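PDB 1P3Y: mersacidin decarboxylase from Bacillus sp., which catalyses the oxidative decarboxylation of the C-terminal cysteine of the lantibiotic mersacidin to an aminoenethiol residue, with FAD as cofactor. Local coordinates for residues I13-S18 with I38-T43; Y85-A90 with T118-N123; G96-G101 with E139-D144. One frame throughout, in Å; residues are numbered along the deposited sequence.

Contact 1: residues I13-S18 with I38-T43. With FAD (flavin-adenine dinucleotide), chain B.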
loop_
_atom_site.group_PDB
_atom_site.type_symbol
_atom_site.label_atom_id
_atom_site.label_comp_id
_atom_site.label_asym_id
_atom_site.label_seq_id
_atom_site.Cartn_x
_atom_site.Cartn_y
_atom_site.Cartn_z
ATOM N N ILE A 13 30.815 -1.180 -15.579
ATOM C CA ILE A 13 31.022 -2.273 -14.655
ATOM C C ILE A 13 29.684 -2.882 -14.221
ATOM O O ILE A 13 28.813 -2.187 -13.676
ATOM C CB ILE A 13 31.806 -1.785 -13.446
ATOM C CG1 ILE A 13 33.240 -1.500 -13.891
ATOM C CG2 ILE A 13 31.767 -2.818 -12.326
ATOM C CD1 ILE A 13 33.968 -0.545 -12.969
ATOM N N GLY A 14 29.523 -4.175 -14.492
ATOM C CA GLY A 14 28.312 -4.872 -14.107
ATOM C C GLY A 14 28.551 -5.562 -12.783
ATOM O O GLY A 14 29.461 -6.372 -12.674
ATOM N N ILE A 15 27.747 -5.253 -11.773
ATOM C CA ILE A 15 27.921 -5.871 -10.460
ATOM C C ILE A 15 26.859 -6.953 -10.212
ATOM O O ILE A 15 25.662 -6.698 -10.381
ATOM C CB ILE A 15 27.811 -4.809 -9.351
ATOM C CG1 ILE A 15 28.796 -3.671 -9.612
ATOM C CG2 ILE A 15 28.065 -5.436 -8.012
ATOM C CD1 ILE A 15 28.686 -2.549 -8.617
ATOM N N CYS A 16 27.287 -8.147 -9.802
ATOM C CA CYS A 16 26.347 -9.239 -9.533
ATOM C C CYS A 16 26.261 -9.554 -8.051
ATOM O O CYS A 16 26.995 -8.985 -7.250
ATOM C CB CYS A 16 26.730 -10.512 -10.290
ATOM S SG CYS A 16 26.680 -10.355 -12.102
ATOM N N GLY A 17 25.374 -10.483 -7.697
ATOM C CA GLY A 17 25.162 -10.828 -6.305
ATOM C C GLY A 17 26.268 -11.568 -5.582
ATOM O O GLY A 17 26.394 -12.774 -5.700
ATOM N N SER A 18 27.064 -10.844 -4.809
ATOM C CA SER A 18 28.147 -11.451 -4.041
ATOM C C SER A 18 28.491 -10.573 -2.839
ATOM O O SER A 18 28.367 -9.344 -2.921
ATOM C CB SER A 18 29.390 -11.602 -4.918
ATOM O OG SER A 18 30.540 -11.730 -4.103
ATOM N N ILE A 38 33.277 6.196 -15.856
ATOM C CA ILE A 38 32.877 4.882 -15.361
ATOM C C ILE A 38 31.430 4.856 -14.866
ATOM O O ILE A 38 31.018 5.669 -14.025
ATOM C CB ILE A 38 33.720 4.438 -14.163
ATOM C CG1 ILE A 38 35.214 4.553 -14.474
ATOM C CG2 ILE A 38 33.329 3.012 -13.775
ATOM C CD1 ILE A 38 36.109 4.137 -13.296
ATOM N N ARG A 39 30.662 3.907 -15.383
ATOM C CA ARG A 39 29.276 3.745 -14.962
ATOM C C ARG A 39 29.066 2.312 -14.491
ATOM O O ARG A 39 29.874 1.424 -14.777
ATOM C CB ARG A 39 28.317 4.058 -16.110
ATOM C CG ARG A 39 28.203 5.524 -16.394
ATOM C CD ARG A 39 27.329 5.798 -17.595
ATOM N NE ARG A 39 27.337 7.220 -17.927
ATOM C CZ ARG A 39 26.793 7.742 -19.022
ATOM N NH1 ARG A 39 26.183 6.971 -19.919
ATOM N NH2 ARG A 39 26.876 9.043 -19.230
ATOM N N VAL A 40 27.968 2.085 -13.785
ATOM C CA VAL A 40 27.673 0.759 -13.286
ATOM C C VAL A 40 26.267 0.288 -13.659
ATOM O O VAL A 40 25.348 1.088 -13.814
ATOM C CB VAL A 40 27.831 0.742 -11.756
ATOM C CG1 VAL A 40 27.287 -0.552 -11.163
ATOM C CG2 VAL A 40 29.297 0.925 -11.405
ATOM N N VAL A 41 26.131 -1.024 -13.825
ATOM C CA VAL A 41 24.856 -1.674 -14.094
ATOM C C VAL A 41 24.845 -2.837 -13.069
ATOM O O VAL A 41 25.801 -3.627 -12.983
ATOM C CB VAL A 41 24.762 -2.197 -15.572
ATOM C CG1 VAL A 41 25.888 -3.217 -15.870
ATOM C CG2 VAL A 41 23.374 -2.820 -15.819
ATOM N N MET A 42 23.780 -2.931 -12.277
ATOM C CA MET A 42 23.679 -3.959 -11.230
ATOM C C MET A 42 22.547 -4.968 -11.403
ATOM O O MET A 42 21.587 -4.731 -12.119
ATOM C CB MET A 42 23.485 -3.280 -9.867
ATOM C CG MET A 42 24.362 -2.030 -9.628
ATOM S SD MET A 42 24.147 -1.305 -7.953
ATOM C CE MET A 42 24.556 -2.741 -6.868
ATOM N N THR A 43 22.671 -6.105 -10.735
ATOM C CA THR A 43 21.619 -7.111 -10.743
ATOM C C THR A 43 20.870 -6.855 -9.425
ATOM O O THR A 43 21.387 -6.200 -8.494
ATOM C CB THR A 43 22.166 -8.572 -10.676
ATOM O OG1 THR A 43 22.848 -8.776 -9.427
ATOM C CG2 THR A 43 23.120 -8.855 -11.800
HETATM P PA FAD B . 19.885 -11.872 -10.046
HETATM O O1A FAD B . 20.132 -10.944 -8.862
HETATM O O2A FAD B . 19.284 -11.278 -11.306
HETATM O O5B FAD B . 18.926 -13.133 -9.624
HETATM C C5B FAD B . 18.673 -13.542 -8.246
HETATM C C4B FAD B . 17.361 -12.978 -7.714
HETATM O O4B FAD B . 16.966 -11.853 -8.492
HETATM C C3B FAD B . 16.167 -13.947 -7.782
HETATM O O3B FAD B . 15.772 -14.146 -6.428
HETATM C C2B FAD B . 15.182 -13.236 -8.651
HETATM O O2B FAD B . 13.809 -13.428 -8.463
HETATM C C1B FAD B . 15.567 -11.766 -8.505
HETATM N N9A FAD B . 15.235 -10.797 -9.600
HETATM C C8A FAD B . 15.776 -10.639 -10.948
HETATM N N7A FAD B . 15.232 -9.664 -11.643
HETATM C C5A FAD B . 14.260 -9.093 -10.759
HETATM C C6A FAD B . 13.303 -8.010 -10.875
HETATM N N6A FAD B . 13.193 -7.259 -11.983
HETATM N N1A FAD B . 12.450 -7.737 -9.761
HETATM C C2A FAD B . 12.519 -8.472 -8.609
HETATM N N3A FAD B . 13.435 -9.545 -8.398
HETATM C C4A FAD B . 14.260 -9.759 -9.595
HETATM N N1 FAD B . 26.483 -16.600 -6.230
HETATM C C2 FAD B . 27.727 -16.676 -6.845
HETATM O O2 FAD B . 27.866 -17.305 -7.928
HETATM N N3 FAD B . 28.826 -16.041 -6.245
HETATM C C4 FAD B . 28.788 -15.294 -5.006
HETATM O O4 FAD B . 29.865 -14.758 -4.538
HETATM C C4X FAD B . 27.524 -15.223 -4.424
HETATM N N5 FAD B . 27.429 -14.467 -3.205
HETATM C C5X FAD B . 26.137 -14.350 -2.601
HETATM C C6 FAD B . 25.981 -13.609 -1.389
HETATM C C7 FAD B . 24.702 -13.439 -0.714
HETATM C C7M FAD B . 24.652 -12.598 0.594
HETATM C C8 FAD B . 23.511 -14.074 -1.321
HETATM C C8M FAD B . 22.116 -13.976 -0.738
HETATM C C9 FAD B . 23.611 -14.814 -2.510
HETATM C C9A FAD B . 24.890 -14.986 -3.184
HETATM N N10 FAD B . 25.131 -15.757 -4.453
HETATM C C10 FAD B . 26.397 -15.869 -5.048
HETATM C "C1'" FAD B . 23.990 -16.384 -5.053
HETATM C "C2'" FAD B . 23.365 -15.702 -6.215
HETATM O "O2'" FAD B . 22.898 -14.355 -5.753
HETATM C "C3'" FAD B . 22.185 -16.452 -6.709
HETATM O "O3'" FAD B . 22.560 -17.592 -7.511
HETATM C "C4'" FAD B . 21.198 -15.606 -7.563
HETATM O "O4'" FAD B . 20.063 -16.468 -7.912
HETATM C "C5'" FAD B . 21.769 -15.059 -8.849
HETATM O "O5'" FAD B . 22.411 -13.795 -8.624
HETATM P P FAD B . 22.695 -12.780 -9.797
HETATM O O1P FAD B . 23.354 -11.623 -9.179
HETATM O O2P FAD B . 23.463 -13.498 -10.878
HETATM O O3P FAD B . 21.249 -12.522 -10.471
#
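Ile15 lays its CD1 methyl against CG1 of Val40, 3.5 Å away, the two side chains crossing at a slant on one face of a parallel sheet. Two residues earlier, Ile13 sets its CD1 against CG2 of Ile38 at 3.7 Å. Met42 shares that face with Ile13, Ile15 and Val40. Branched aliphatic residues suit it because helix 25-31 covers it: Leu28 packs on Ile13 and Val40, Phe31 on Ile13 and Ile38, while Ile15 meets Ile24 just before the helix. Gly14 and Val41 belong to the other face. There Val41 holds CG1 between its backbone N and carbonyl carbon (chi1 59°), where the methyl rests on CA of Gly14 at 3.4 Å, consistent with a residue that has no side chain.

The backbones join in parallel register. Ile13 N donates to Arg39 O, Ile13 O accepts from Val41 N, Ile15 N donates to Val41 O, and Ile15 O receives Thr43 N at 3.1 Å.

Beyond the strands the loops that follow them close on the cofactor. One phosphate oxygen, FAD O1P, is gripped from both segments: by Gly17 N at 2.8 Å and by Thr43 OG1 at 2.9 Å. Thr43 is also the N-cap of helix 44-49, its OG1 taking a weak bond from Ala46 N, so the negative phosphate sits near the helix start, where the dipole would probably stabilise it. Gly17 fits here because FAD O2' lies close to where a side chain would begin. These features belong to the beta-alpha-beta unit formed by strand 10-15, helix 25-31 and strand 37-42, the Rossmann-like flavin-nucleotide site of this HFCD flavoprotein, with the phosphate bound at the C-terminal edge of the sheet.

Contact 2: residues Y85-A90 with T118-N123. With FAD (flavin-adenine dinucleotide), chain B.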
loop_
_atom_site.group_PDB
_atom_site.type_symbol
_atom_site.label_atom_id
_atom_site.label_comp_id
_atom_site.label_asym_id
_atom_site.label_seq_id
_atom_site.Cartn_x
_atom_site.Cartn_y
_atom_site.Cartn_z
ATOM N N TYR A 85 33.270 -3.374 -21.284
ATOM C CA TYR A 85 32.270 -3.893 -20.353
ATOM C C TYR A 85 32.912 -4.992 -19.525
ATOM O O TYR A 85 33.304 -6.055 -20.021
ATOM C CB TYR A 85 31.048 -4.428 -21.108
ATOM C CG TYR A 85 29.940 -4.980 -20.224
ATOM C CD1 TYR A 85 29.592 -4.359 -19.025
ATOM C CD2 TYR A 85 29.176 -6.078 -20.644
ATOM C CE1 TYR A 85 28.499 -4.815 -18.267
ATOM C CE2 TYR A 85 28.089 -6.540 -19.905
ATOM C CZ TYR A 85 27.751 -5.905 -18.716
ATOM O OH TYR A 85 26.665 -6.372 -17.997
ATOM N N CYS A 86 33.016 -4.718 -18.242
ATOM C CA CYS A 86 33.624 -5.647 -17.334
ATOM C C CYS A 86 32.650 -5.984 -16.207
ATOM O O CYS A 86 32.104 -5.101 -15.547
ATOM C CB CYS A 86 34.922 -5.010 -16.813
ATOM S SG CYS A 86 35.624 -5.821 -15.404
ATOM N N ILE A 87 32.410 -7.274 -16.008
ATOM C CA ILE A 87 31.518 -7.719 -14.951
ATOM C C ILE A 87 32.313 -8.209 -13.742
ATOM O O ILE A 87 32.966 -9.250 -13.791
ATOM C CB ILE A 87 30.589 -8.846 -15.451
ATOM C CG1 ILE A 87 29.696 -8.298 -16.577
ATOM C CG2 ILE A 87 29.750 -9.414 -14.269
ATOM C CD1 ILE A 87 28.783 -9.345 -17.239
ATOM N N ILE A 88 32.262 -7.438 -12.664
ATOM C CA ILE A 88 32.946 -7.779 -11.431
ATOM C C ILE A 88 32.134 -7.309 -10.206
ATOM O O ILE A 88 31.858 -6.126 -10.030
ATOM C CB ILE A 88 34.377 -7.137 -11.391
ATOM C CG1 ILE A 88 35.038 -7.433 -10.035
ATOM C CG2 ILE A 88 34.310 -5.605 -11.637
ATOM C CD1 ILE A 88 36.497 -7.024 -9.958
ATOM N N PRO A 89 31.738 -8.241 -9.345
ATOM C CA PRO A 89 32.014 -9.670 -9.477
ATOM C C PRO A 89 30.945 -10.348 -10.317
ATOM O O PRO A 89 29.813 -9.871 -10.400
ATOM C CB PRO A 89 31.989 -10.157 -8.036
ATOM C CG PRO A 89 30.938 -9.282 -7.417
ATOM C CD PRO A 89 31.243 -7.914 -7.995
ATOM N N ALA A 90 31.325 -11.474 -10.919
ATOM C CA ALA A 90 30.456 -12.283 -11.759
ATOM C C ALA A 90 30.039 -13.519 -10.972
ATOM O O ALA A 90 30.880 -14.151 -10.348
ATOM C CB ALA A 90 31.206 -12.695 -12.999
ATOM N N THR A 118 33.148 -9.310 -23.560
ATOM C CA THR A 118 33.093 -8.874 -22.164
ATOM C C THR A 118 34.132 -9.585 -21.302
ATOM O O THR A 118 34.369 -10.787 -21.460
ATOM C CB THR A 118 31.681 -9.170 -21.547
ATOM O OG1 THR A 118 30.682 -8.437 -22.259
ATOM C CG2 THR A 118 31.632 -8.798 -20.063
ATOM N N ILE A 119 34.743 -8.854 -20.377
ATOM C CA ILE A 119 35.709 -9.481 -19.489
ATOM C C ILE A 119 35.000 -9.759 -18.159
ATOM O O ILE A 119 34.417 -8.850 -17.568
ATOM C CB ILE A 119 36.962 -8.584 -19.253
ATOM C CG1 ILE A 119 37.729 -9.088 -18.029
ATOM C CG2 ILE A 119 36.555 -7.151 -19.042
ATOM C CD1 ILE A 119 38.990 -8.326 -17.741
ATOM N N PHE A 120 35.058 -11.017 -17.709
ATOM C CA PHE A 120 34.428 -11.454 -16.463
ATOM C C PHE A 120 35.400 -11.682 -15.319
ATOM O O PHE A 120 36.489 -12.210 -15.520
ATOM C CB PHE A 120 33.696 -12.780 -16.667
ATOM C CG PHE A 120 32.571 -12.713 -17.633
ATOM C CD1 PHE A 120 32.817 -12.679 -19.005
ATOM C CD2 PHE A 120 31.247 -12.691 -17.170
ATOM C CE1 PHE A 120 31.756 -12.630 -19.915
ATOM C CE2 PHE A 120 30.177 -12.642 -18.055
ATOM C CZ PHE A 120 30.427 -12.612 -19.435
ATOM N N PHE A 121 34.987 -11.312 -14.113
ATOM C CA PHE A 121 35.799 -11.539 -12.923
ATOM C C PHE A 121 34.980 -12.394 -11.959
ATOM O O PHE A 121 34.433 -11.891 -10.988
ATOM C CB PHE A 121 36.167 -10.224 -12.231
ATOM C CG PHE A 121 37.231 -9.439 -12.938
ATOM C CD1 PHE A 121 36.925 -8.674 -14.065
ATOM C CD2 PHE A 121 38.540 -9.434 -12.447
ATOM C CE1 PHE A 121 37.906 -7.904 -14.693
ATOM C CE2 PHE A 121 39.531 -8.671 -13.061
ATOM C CZ PHE A 121 39.215 -7.897 -14.190
ATOM N N PRO A 122 34.887 -13.707 -12.221
ATOM C CA PRO A 122 34.122 -14.613 -11.362
ATOM C C PRO A 122 34.510 -14.571 -9.893
ATOM O O PRO A 122 35.656 -14.292 -9.540
ATOM C CB PRO A 122 34.385 -15.985 -11.980
ATOM C CG PRO A 122 34.556 -15.674 -13.415
ATOM C CD PRO A 122 35.416 -14.428 -13.391
ATOM N N ASN A 123 33.539 -14.887 -9.048
ATOM C CA ASN A 123 33.711 -14.905 -7.606
ATOM C C ASN A 123 32.558 -15.728 -7.042
ATOM O O ASN A 123 31.394 -15.432 -7.275
ATOM C CB ASN A 123 33.684 -13.471 -7.062
ATOM C CG ASN A 123 33.744 -13.424 -5.563
ATOM O OD1 ASN A 123 32.731 -13.590 -4.891
ATOM N ND2 ASN A 123 34.935 -13.213 -5.018
HETATM P PA FAD B . 19.885 -11.872 -10.046
HETATM O O1A FAD B . 20.132 -10.944 -8.862
HETATM O O2A FAD B . 19.284 -11.278 -11.306
HETATM O O5B FAD B . 18.926 -13.133 -9.624
HETATM C C5B FAD B . 18.673 -13.542 -8.246
HETATM C C4B FAD B . 17.361 -12.978 -7.714
HETATM O O4B FAD B . 16.966 -11.853 -8.492
HETATM C C3B FAD B . 16.167 -13.947 -7.782
HETATM O O3B FAD B . 15.772 -14.146 -6.428
HETATM C C2B FAD B . 15.182 -13.236 -8.651
HETATM O O2B FAD B . 13.809 -13.428 -8.463
HETATM C C1B FAD B . 15.567 -11.766 -8.505
HETATM N N9A FAD B . 15.235 -10.797 -9.600
HETATM C C8A FAD B . 15.776 -10.639 -10.948
HETATM N N7A FAD B . 15.232 -9.664 -11.643
HETATM C C5A FAD B . 14.260 -9.093 -10.759
HETATM C C6A FAD B . 13.303 -8.010 -10.875
HETATM N N6A FAD B . 13.193 -7.259 -11.983
HETATM N N1A FAD B . 12.450 -7.737 -9.761
HETATM C C2A FAD B . 12.519 -8.472 -8.609
HETATM N N3A FAD B . 13.435 -9.545 -8.398
HETATM C C4A FAD B . 14.260 -9.759 -9.595
HETATM N N1 FAD B . 26.483 -16.600 -6.230
HETATM C C2 FAD B . 27.727 -16.676 -6.845
HETATM O O2 FAD B . 27.866 -17.305 -7.928
HETATM N N3 FAD B . 28.826 -16.041 -6.245
HETATM C C4 FAD B . 28.788 -15.294 -5.006
HETATM O O4 FAD B . 29.865 -14.758 -4.538
HETATM C C4X FAD B . 27.524 -15.223 -4.424
HETATM N N5 FAD B . 27.429 -14.467 -3.205
HETATM C C5X FAD B . 26.137 -14.350 -2.601
HETATM C C6 FAD B . 25.981 -13.609 -1.389
HETATM C C7 FAD B . 24.702 -13.439 -0.714
HETATM C C7M FAD B . 24.652 -12.598 0.594
HETATM C C8 FAD B . 23.511 -14.074 -1.321
HETATM C C8M FAD B . 22.116 -13.976 -0.738
HETATM C C9 FAD B . 23.611 -14.814 -2.510
HETATM C C9A FAD B . 24.890 -14.986 -3.184
HETATM N N10 FAD B . 25.131 -15.757 -4.453
HETATM C C10 FAD B . 26.397 -15.869 -5.048
HETATM C "C1'" FAD B . 23.990 -16.384 -5.053
HETATM C "C2'" FAD B . 23.365 -15.702 -6.215
HETATM O "O2'" FAD B . 22.898 -14.355 -5.753
HETATM C "C3'" FAD B . 22.185 -16.452 -6.709
HETATM O "O3'" FAD B . 22.560 -17.592 -7.511
HETATM C "C4'" FAD B . 21.198 -15.606 -7.563
HETATM O "O4'" FAD B . 20.063 -16.468 -7.912
HETATM C "C5'" FAD B . 21.769 -15.059 -8.849
HETATM O "O5'" FAD B . 22.411 -13.795 -8.624
HETATM P P FAD B . 22.695 -12.780 -9.797
HETATM O O1P FAD B . 23.354 -11.623 -9.179
HETATM O O2P FAD B . 23.463 -13.498 -10.878
HETATM O O3P FAD B . 21.249 -12.522 -10.471
#
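Cys86 holds SG anti to its backbone N (chi1 166°) and Phe121 holds CG anti to its carbonyl carbon (chi1 -75°), which puts the sulfur beside the phenyl ring. SG lies 4.3 Å from the ring centroid and 66° off the normal, an oblique sulfur-aromatic contact on the CD1 and CE1 side. Strands 84-90 and 119-122 are parallel neighbours in the Rossmann-like sheet. CG2 of Ile119 packs on CB of Cys86 at 3.5 Å, and Ile180 of helix 173-183 closes over Cys86, Ile119 and Phe121, an apolar cluster on this face. On the other face Ile87 and Phe120 lie side by side, CD1 to CE2 3.7 Å, with helix 106-113 packing on Ile87 and helix 92-99 on Phe120. CG2 of Thr118 covers part of one face of the Phe120 ring near its rim, and Ala90 brings CB to the edge of the same ring, a spot that suits a small residue.

Regular parallel pairing runs as far as Phe121 N to Ile87 O at 2.9 Å. The chain then turns a corner through Ile88 and Pro89, joined by a cis peptide bond, and the register slips by one, a beta bulge. Ile88 fills the corner by packing CB on CB of Phe121. After it, Ala90 N reaches Phe121 O at 3.1 Å from above the carbonyl plane, whereas Asn123 N restores a bond to Ala90 O at 3.0 Å. That bond helps place the backbone of Asn123 at the flavin, where its carbonyl O accepts the N-H of FAD N3 at 2.8 Å.

Contact 3: residues G96-G101 with E139-D144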
loop_
_atom_site.group_PDB
_atom_site.type_symbol
_atom_site.label_atom_id
_atom_site.label_comp_id
_atom_site.label_asym_id
_atom_site.label_seq_id
_atom_site.Cartn_x
_atom_site.Cartn_y
_atom_site.Cartn_z
ATOM N N GLY A 96 26.631 -18.758 -16.237
ATOM C CA GLY A 96 25.741 -19.716 -16.882
ATOM C C GLY A 96 24.777 -19.067 -17.876
ATOM O O GLY A 96 24.438 -19.633 -18.930
ATOM N N GLN A 97 24.333 -17.856 -17.568
ATOM C CA GLN A 97 23.402 -17.209 -18.468
ATOM C C GLN A 97 24.106 -16.748 -19.725
ATOM O O GLN A 97 23.636 -17.015 -20.842
ATOM C CB GLN A 97 22.695 -16.016 -17.786
ATOM C CG GLN A 97 21.431 -16.405 -17.005
ATOM C CD GLN A 97 20.669 -15.207 -16.429
ATOM O OE1 GLN A 97 20.158 -14.364 -17.165
ATOM N NE2 GLN A 97 20.594 -15.139 -15.107
ATOM N N THR A 98 25.234 -16.070 -19.546
ATOM C CA THR A 98 25.950 -15.525 -20.691
ATOM C C THR A 98 26.539 -16.624 -21.571
ATOM O O THR A 98 26.488 -16.542 -22.805
ATOM C CB THR A 98 27.051 -14.541 -20.240
ATOM O OG1 THR A 98 27.816 -15.136 -19.187
ATOM C CG2 THR A 98 26.421 -13.235 -19.740
ATOM N N ALA A 99 27.061 -17.667 -20.938
ATOM C CA ALA A 99 27.640 -18.771 -21.684
ATOM C C ALA A 99 26.607 -19.407 -22.598
ATOM O O ALA A 99 26.950 -19.904 -23.671
ATOM C CB ALA A 99 28.193 -19.822 -20.729
ATOM N N ASN A 100 25.342 -19.375 -22.193
ATOM C CA ASN A 100 24.291 -20.013 -22.983
ATOM C C ASN A 100 23.318 -19.133 -23.738
ATOM O O ASN A 100 22.322 -19.629 -24.283
ATOM C CB ASN A 100 23.539 -20.995 -22.097
ATOM C CG ASN A 100 24.439 -22.108 -21.619
ATOM O OD1 ASN A 100 24.945 -22.889 -22.432
ATOM N ND2 ASN A 100 24.672 -22.183 -20.307
ATOM N N GLY A 101 23.609 -17.837 -23.788
ATOM C CA GLY A 101 22.758 -16.921 -24.530
ATOM C C GLY A 101 21.435 -16.605 -23.869
ATOM O O GLY A 101 20.460 -16.261 -24.531
ATOM N N GLU A 139 34.790 -22.138 -19.929
ATOM C CA GLU A 139 35.424 -22.542 -21.164
ATOM C C GLU A 139 34.622 -22.032 -22.354
ATOM O O GLU A 139 35.163 -21.340 -23.235
ATOM C CB GLU A 139 35.568 -24.069 -21.201
ATOM C CG GLU A 139 36.343 -24.630 -22.409
ATOM C CD GLU A 139 37.616 -23.839 -22.736
ATOM O OE1 GLU A 139 38.322 -23.424 -21.778
ATOM O OE2 GLU A 139 37.904 -23.645 -23.952
ATOM N N GLN A 140 33.324 -22.330 -22.355
ATOM C CA GLN A 140 32.426 -21.921 -23.435
ATOM C C GLN A 140 32.494 -20.421 -23.712
ATOM O O GLN A 140 32.436 -19.994 -24.867
ATOM C CB GLN A 140 30.987 -22.328 -23.110
ATOM C CG GLN A 140 30.000 -22.090 -24.242
ATOM C CD GLN A 140 30.275 -22.966 -25.450
ATOM O OE1 GLN A 140 29.970 -24.157 -25.451
ATOM N NE2 GLN A 140 30.856 -22.378 -26.486
ATOM N N LEU A 141 32.562 -19.627 -22.647
ATOM C CA LEU A 141 32.663 -18.178 -22.768
ATOM C C LEU A 141 33.962 -17.798 -23.485
ATOM O O LEU A 141 33.975 -16.911 -24.354
ATOM C CB LEU A 141 32.620 -17.533 -21.378
ATOM C CG LEU A 141 31.241 -17.438 -20.713
ATOM C CD1 LEU A 141 31.404 -17.124 -19.232
ATOM C CD2 LEU A 141 30.407 -16.360 -21.420
ATOM N N ARG A 142 35.053 -18.465 -23.102
ATOM C CA ARG A 142 36.351 -18.223 -23.727
ATOM C C ARG A 142 36.261 -18.604 -25.204
ATOM O O ARG A 142 36.591 -17.799 -26.082
ATOM C CB ARG A 142 37.432 -19.040 -23.026
ATOM C CG ARG A 142 38.048 -18.313 -21.852
ATOM C CD ARG A 142 38.626 -19.269 -20.831
ATOM N NE ARG A 142 39.179 -18.553 -19.685
ATOM C CZ ARG A 142 39.505 -19.145 -18.539
ATOM N NH1 ARG A 142 39.335 -20.467 -18.403
ATOM N NH2 ARG A 142 39.968 -18.416 -17.522
ATOM N N LYS A 143 35.792 -19.820 -25.476
ATOM C CA LYS A 143 35.640 -20.262 -26.855
ATOM C C LYS A 143 34.833 -19.212 -27.633
ATOM O O LYS A 143 35.104 -18.961 -28.808
ATOM C CB LYS A 143 34.924 -21.617 -26.924
ATOM C CG LYS A 143 34.882 -22.181 -28.343
ATOM C CD LYS A 143 33.781 -23.225 -28.571
ATOM C CE LYS A 143 32.416 -22.574 -28.918
ATOM N NZ LYS A 143 31.326 -23.589 -29.156
ATOM N N ASP A 144 33.850 -18.597 -26.968
ATOM C CA ASP A 144 33.012 -17.581 -27.602
ATOM C C ASP A 144 33.723 -16.245 -27.777
ATOM O O ASP A 144 33.243 -15.382 -28.502
ATOM C CB ASP A 144 31.732 -17.358 -26.802
ATOM C CG ASP A 144 30.738 -18.489 -26.956
ATOM O OD1 ASP A 144 30.946 -19.361 -27.830
ATOM O OD2 ASP A 144 29.733 -18.491 -26.204
HETATM O O HOH W 1 28.728 -16.219 -25.212
#
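Asp144 OD2 is held by two partners where helix 132-144 meets the end of helix 92-99: a water donates to it at 2.7 Å, and Arg136 of a neighbouring subunit forms a salt bridge with it. The same water gives a weak bond to Thr98 O, 3.3 Å away, and that arginine also bonds weakly to Ala99 O, so solvent and a second chain bridge two helices that share no direct hydrogen bond here. An aspartate suits the place, since its charge answers the guanidinium.

Beside this polar edge the helices touch through Leu141. Its CG rests on CB of Ala99 at 3.9 Å, while CD2 comes up against both Ala99 N and Thr98 OG1, 3.6 Å from each. Alanine lets the backbones come close, with CA of Ala99 and CA of Leu141 only 5.2 Å apart. Thr98 turns its hydroxyl back to carbonyls of its own helix, Ile94 O and Leu95 O.

Helix 92-99 ends in a Schellman motif with Gly101 at its C-prime position, where positive phi favours glycine. Asn100 ND2 donates to a lone pair of Gly96 O at 2.9 Å, the acceptor tilted from the amide plane. The pair lies away from the centre of the subunit: Thr98 also touches Val111 of helix 106-113, helix 132-144 leads on to strand 147-148, outermost within this chain, and two neighbouring subunits pack on Asn100.

Contacts 1 and 2 are core pairings in one parallel sheet, joined where Gly14 N meets Cys86 O at 2.9 Å because strands 10-15 and 84-90 are neighbours. Contact 1 pairs regularly, while contact 2 is broken by a bulge; both open at their C-terminal ends onto the same FAD, contact 1 at a phosphate and contact 2 at the flavin ring. Contact 3 lies farther out, at a subunit interface, and relies on a leucine against an alanine, a water and an intersubunit charge pair instead of strand bonds. It still touches contact 2, for Phe120 CE2 packs on Thr98 OG1 at 3.6 Å, and strand 84-90 is followed, after Thr91, by helix 92-99.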